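PDB 5TU0: Lmo2125 protein from Listeria monocytogenes serovar 1/2a, which binds maltose and, as a probable lipid-anchored solute-binding protein, is thought to deliver it to a membrane transporter. Local coordinates for residues 149-160 / 201-212. The protein carries 2 engineered substitutions. Residues are numbered along the deposited sequence; the frame is centred on the assembly and turned at random.
Sequences EKGKNTGFLAKW and YATKWFQDVWPK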
loop_
_atom_site.group_PDB
_atom_site.type_symbol
_atom_site.label_atom_id
_atom_site.label_comp_id
_atom_site.label_asym_id
_atom_site.label_seq_id
_atom_site.Cartn_x
_atom_site.Cartn_y
_atom_site.Cartn_z
ATOM N N GLU A 149 10.826 17.610 26.054
ATOM C CA GLU A 149 10.193 16.557 26.858
ATOM C C GLU A 149 11.290 15.637 27.369
ATOM O O GLU A 149 11.963 14.952 26.578
ATOM C CB GLU A 149 9.164 15.766 26.031
ATOM C CG GLU A 149 8.038 16.638 25.495
ATOM C CD GLU A 149 7.026 15.888 24.625
ATOM O OE1 GLU A 149 6.947 14.635 24.695
ATOM O OE2 GLU A 149 6.294 16.577 23.869
ATOM N N LYS A 150 11.444 15.605 28.691
ATOM C CA LYS A 150 12.529 14.861 29.337
ATOM C C LYS A 150 12.613 13.395 28.977
ATOM O O LYS A 150 11.675 12.653 29.197
ATOM C CB LYS A 150 12.442 14.979 30.863
ATOM C CG LYS A 150 13.538 14.204 31.589
ATOM C CD LYS A 150 13.668 14.612 33.053
ATOM C CE LYS A 150 14.782 13.820 33.713
ATOM N NZ LYS A 150 15.001 14.220 35.127
ATOM N N GLY A 151 13.767 13.000 28.453
ATOM C CA GLY A 151 14.049 11.623 28.096
ATOM C C GLY A 151 13.386 11.109 26.828
ATOM O O GLY A 151 13.386 9.921 26.603
ATOM N N LYS A 152 12.850 11.991 25.994
ATOM C CA LYS A 152 12.193 11.552 24.754
ATOM C C LYS A 152 13.172 11.732 23.602
ATOM O O LYS A 152 14.112 12.558 23.678
ATOM C CB LYS A 152 10.873 12.298 24.529
ATOM C CG LYS A 152 9.936 12.271 25.741
ATOM C CD LYS A 152 9.666 10.856 26.233
ATOM C CE LYS A 152 8.722 10.848 27.412
ATOM N NZ LYS A 152 8.373 9.461 27.795
ATOM N N ASN A 153 12.957 10.949 22.547
ATOM C CA ASN A 153 13.906 10.871 21.450
ATOM C C ASN A 153 13.185 10.623 20.130
ATOM O O ASN A 153 12.175 9.943 20.095
ATOM C CB ASN A 153 14.899 9.738 21.803
ATOM C CG ASN A 153 16.057 9.615 20.817
ATOM O OD1 ASN A 153 15.891 9.083 19.722
ATOM N ND2 ASN A 153 17.253 10.047 21.241
ATOM N N THR A 154 13.719 11.204 19.051
ATOM C CA THR A 154 13.140 11.082 17.717
ATOM C C THR A 154 14.054 10.333 16.757
ATOM O O THR A 154 13.909 10.483 15.537
ATOM C CB THR A 154 12.814 12.486 17.122
ATOM O OG1 THR A 154 14.005 13.304 17.095
ATOM C CG2 THR A 154 11.733 13.180 17.946
ATOM N N GLY A 155 14.982 9.532 17.297
ATOM C CA GLY A 155 15.920 8.748 16.482
ATOM C C GLY A 155 15.188 7.960 15.412
ATOM O O GLY A 155 15.547 8.007 14.223
ATOM N N PHE A 156 14.156 7.253 15.847
ATOM C CA PHE A 156 13.278 6.481 14.961
ATOM C C PHE A 156 11.837 6.891 15.240
ATOM O O PHE A 156 11.448 7.019 16.410
ATOM C CB PHE A 156 13.441 4.977 15.201
ATOM C CG PHE A 156 12.328 4.150 14.613
ATOM C CD1 PHE A 156 12.230 3.977 13.252
ATOM C CD2 PHE A 156 11.370 3.552 15.430
ATOM C CE1 PHE A 156 11.192 3.227 12.699
ATOM C CE2 PHE A 156 10.340 2.788 14.883
ATOM C CZ PHE A 156 10.253 2.631 13.525
ATOM N N LEU A 157 11.048 7.089 14.176
ATOM C CA LEU A 157 9.629 7.415 14.332
ATOM C C LEU A 157 8.803 6.591 13.378
ATOM O O LEU A 157 9.235 6.334 12.257
ATOM C CB LEU A 157 9.358 8.889 14.028
ATOM C CG LEU A 157 10.076 9.947 14.870
ATOM C CD1 LEU A 157 9.867 11.329 14.264
ATOM C CD2 LEU A 157 9.613 9.898 16.317
ATOM N N ALA A 158 7.620 6.190 13.826
ATOM C CA ALA A 158 6.635 5.484 12.967
ATOM C C ALA A 158 5.232 5.898 13.406
ATOM O O ALA A 158 4.952 5.981 14.604
ATOM C CB ALA A 158 6.808 3.983 13.055
ATOM N N LYS A 159 4.351 6.155 12.438
ATOM C CA LYS A 159 2.988 6.600 12.733
ATOM C C LYS A 159 2.120 5.423 13.199
ATOM O O LYS A 159 1.103 5.062 12.557
ATOM C CB LYS A 159 2.391 7.268 11.491
ATOM C CG LYS A 159 1.136 8.080 11.752
ATOM C CD LYS A 159 0.395 8.403 10.461
ATOM C CE LYS A 159 -0.905 9.137 10.743
ATOM N NZ LYS A 159 -1.765 9.223 9.529
ATOM N N TRP A 160 2.483 4.847 14.336
ATOM C CA TRP A 160 1.782 3.672 14.803
ATOM C C TRP A 160 0.341 3.857 15.312
ATOM O O TRP A 160 -0.336 2.858 15.552
ATOM C CB TRP A 160 2.634 2.834 15.768
ATOM C CG TRP A 160 3.765 2.066 15.091
ATOM C CD1 TRP A 160 3.827 1.641 13.783
ATOM C CD2 TRP A 160 4.906 1.497 15.738
ATOM N NE1 TRP A 160 4.966 0.911 13.570
ATOM C CE2 TRP A 160 5.646 0.803 14.756
ATOM C CE3 TRP A 160 5.391 1.536 17.047
ATOM C CZ2 TRP A 160 6.851 0.156 15.048
ATOM C CZ3 TRP A 160 6.584 0.907 17.332
ATOM C CH2 TRP A 160 7.300 0.221 16.339
ATOM N N TYR A 201 4.614 -4.128 22.193
ATOM C CA TYR A 201 5.868 -3.566 21.701
ATOM C C TYR A 201 5.695 -2.097 21.274
ATOM O O TYR A 201 6.510 -1.220 21.639
ATOM C CB TYR A 201 6.442 -4.395 20.551
ATOM C CG TYR A 201 7.785 -3.908 20.141
ATOM C CD1 TYR A 201 8.912 -4.156 20.945
ATOM C CD2 TYR A 201 7.956 -3.155 18.973
ATOM C CE1 TYR A 201 10.153 -3.685 20.583
ATOM C CE2 TYR A 201 9.212 -2.680 18.608
ATOM C CZ TYR A 201 10.299 -2.951 19.407
ATOM O OH TYR A 201 11.548 -2.463 19.050
ATOM N N ALA A 202 4.633 -1.819 20.539
ATOM C CA ALA A 202 4.345 -0.437 20.114
ATOM C C ALA A 202 4.168 0.505 21.308
ATOM O O ALA A 202 4.668 1.630 21.305
ATOM C CB ALA A 202 3.108 -0.386 19.217
ATOM N N THR A 203 3.465 0.020 22.328
ATOM C CA THR A 203 3.176 0.799 23.503
ATOM C C THR A 203 4.475 1.223 24.210
ATOM O O THR A 203 4.535 2.327 24.764
ATOM C CB THR A 203 2.209 0.020 24.429
ATOM O OG1 THR A 203 0.972 -0.229 23.716
ATOM C CG2 THR A 203 1.886 0.786 25.685
ATOM N N LYS A 204 5.500 0.371 24.168
ATOM C CA LYS A 204 6.796 0.706 24.797
ATOM C C LYS A 204 7.403 1.938 24.112
ATOM O O LYS A 204 7.942 2.827 24.782
ATOM C CB LYS A 204 7.788 -0.465 24.732
ATOM C CG LYS A 204 7.368 -1.765 25.409
ATOM C CD LYS A 204 7.246 -1.670 26.915
ATOM C CE LYS A 204 6.945 -3.040 27.519
ATOM N NZ LYS A 204 6.565 -2.923 28.962
ATOM N N TRP A 205 7.325 1.993 22.778
ATOM C CA TRP A 205 7.833 3.163 22.048
ATOM C C TRP A 205 7.027 4.417 22.400
ATOM O O TRP A 205 7.604 5.460 22.722
ATOM C CB TRP A 205 7.843 2.926 20.538
ATOM C CG TRP A 205 9.011 2.073 20.083
ATOM C CD1 TRP A 205 9.070 0.696 20.030
ATOM C CD2 TRP A 205 10.282 2.547 19.609
ATOM N NE1 TRP A 205 10.309 0.298 19.564
ATOM C CE2 TRP A 205 11.068 1.412 19.301
ATOM C CE3 TRP A 205 10.839 3.823 19.433
ATOM C CZ2 TRP A 205 12.380 1.517 18.812
ATOM C CZ3 TRP A 205 12.134 3.927 18.958
ATOM C CH2 TRP A 205 12.886 2.769 18.638
ATOM N N PHE A 206 5.701 4.311 22.370
ATOM C CA PHE A 206 4.838 5.462 22.739
ATOM C C PHE A 206 5.067 5.982 24.147
ATOM O O PHE A 206 5.167 7.209 24.363
ATOM C CB PHE A 206 3.358 5.080 22.637
ATOM C CG PHE A 206 2.854 5.039 21.243
ATOM C CD1 PHE A 206 2.738 6.212 20.527
ATOM C CD2 PHE A 206 2.436 3.844 20.661
ATOM C CE1 PHE A 206 2.246 6.215 19.244
ATOM C CE2 PHE A 206 1.965 3.835 19.365
ATOM C CZ PHE A 206 1.857 5.020 18.656
ATOM N N GLN A 207 5.158 5.047 25.092
ATOM C CA GLN A 207 5.241 5.383 26.507
ATOM C C GLN A 207 6.653 5.695 27.043
ATOM O O GLN A 207 6.794 6.567 27.907
ATOM C CB GLN A 207 4.562 4.279 27.330
ATOM C CG GLN A 207 3.045 4.250 27.158
ATOM C CD GLN A 207 2.356 5.447 27.821
ATOM O OE1 GLN A 207 2.630 5.765 28.980
ATOM N NE2 GLN A 207 1.444 6.102 27.094
ATOM N N ASP A 208 7.684 5.029 26.508
ATOM C CA ASP A 208 9.060 5.200 27.013
ATOM C C ASP A 208 10.022 6.011 26.168
ATOM O O ASP A 208 11.053 6.445 26.678
ATOM C CB ASP A 208 9.727 3.832 27.199
ATOM C CG ASP A 208 8.956 2.912 28.115
ATOM O OD1 ASP A 208 8.075 3.369 28.849
ATOM O OD2 ASP A 208 9.251 1.711 28.095
ATOM N N VAL A 209 9.726 6.216 24.901
ATOM C CA VAL A 209 10.695 6.848 24.008
ATOM C C VAL A 209 10.188 8.107 23.323
ATOM O O VAL A 209 10.827 9.138 23.335
ATOM C CB VAL A 209 11.042 5.849 22.868
ATOM C CG1 VAL A 209 11.945 6.471 21.805
ATOM C CG2 VAL A 209 11.653 4.577 23.424
ATOM N N TRP A 210 9.015 8.017 22.718
ATOM C CA TRP A 210 8.555 9.104 21.881
ATOM C C TRP A 210 7.951 10.366 22.512
ATOM O O TRP A 210 7.362 10.320 23.598
ATOM C CB TRP A 210 7.552 8.566 20.852
ATOM C CG TRP A 210 8.132 7.699 19.820
ATOM C CD1 TRP A 210 9.410 7.743 19.310
ATOM C CD2 TRP A 210 7.421 6.739 19.027
ATOM N NE1 TRP A 210 9.547 6.811 18.302
ATOM C CE2 TRP A 210 8.344 6.186 18.111
ATOM C CE3 TRP A 210 6.106 6.258 19.038
ATOM C CZ2 TRP A 210 7.986 5.194 17.200
ATOM C CZ3 TRP A 210 5.750 5.253 18.113
ATOM C CH2 TRP A 210 6.690 4.741 17.221
ATOM N N PRO A 211 8.089 11.498 21.798
ATOM C CA PRO A 211 7.416 12.726 22.174
ATOM C C PRO A 211 5.903 12.483 22.195
ATOM O O PRO A 211 5.389 11.642 21.412
ATOM C CB PRO A 211 7.770 13.694 21.039
ATOM C CG PRO A 211 9.024 13.188 20.468
ATOM C CD PRO A 211 8.988 11.699 20.649
ATOM N N LYS A 212 5.217 13.203 23.077
ATOM C CA LYS A 212 3.766 13.096 23.256
ATOM C C LYS A 212 2.999 13.259 21.967
ATOM O O LYS A 212 1.994 12.577 21.747
ATOM C CB LYS A 212 3.270 14.133 24.267
ATOM C CG LYS A 212 1.829 13.953 24.705
ATOM C CD LYS A 212 1.642 12.586 25.328
ATOM C CE LYS A 212 0.338 12.472 26.073
ATOM N NZ LYS A 212 0.211 11.116 26.669
HETATM O O HOH W 1 6.906 8.882 25.535
#
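With CG of Trp-210 anti to its carbonyl carbon (chi1 -69°) and CG of Phe-156 anti to its backbone N (chi1 164°), the indole of Trp-210 brings its NE1 edge to the carbonyl of Phe-156 while the phenyl ring turns toward Trp-205. These residues and Trp-160 form an aromatic cluster that packs the C-terminal half of helix 193-208, and Trp-210 just beyond it, against an edge strand of the mixed sheet in one lobe of this solute-binding fold, where 156-157 runs parallel to 235-238. Two T-shaped pairs meet on Trp-205: Phe-156 brings CD2 over a face of the Trp-205 indole, 3.6 Å from Trp-205 CZ3, and Trp-160 directs its six-membered ring at the five-membered ring, the planes nearly perpendicular. Trp-160 also sets CE3 3.5 Å from CH2 of Trp-210, their six-membered rings inclined to each other, and lays CB against CZ of Phe-206. Its indole N-H is bonded outside the cluster, to Tyr-267, whereas NE1 of Trp-205 bonds in its ring plane to OH of Tyr-201, which is also held by Glu-136.

Beyond the helix the chain is pinned by polar groups. Val-209 O accepts from Asn-153 N at 2.9 Å. Lys-152 runs its methylenes past the carbonyl of Trp-210 and gives NZ to a water that bridges to the carbonyls of Phe-206 and Trp-210. Glu-149 grips Lys-212 N through the syn lone pair of OE1 at 2.8 Å. Deeper in, Trp-210 NE1 donates to Phe-156 O across 2.7 Å, the oxygen lying 20° out of the indole plane.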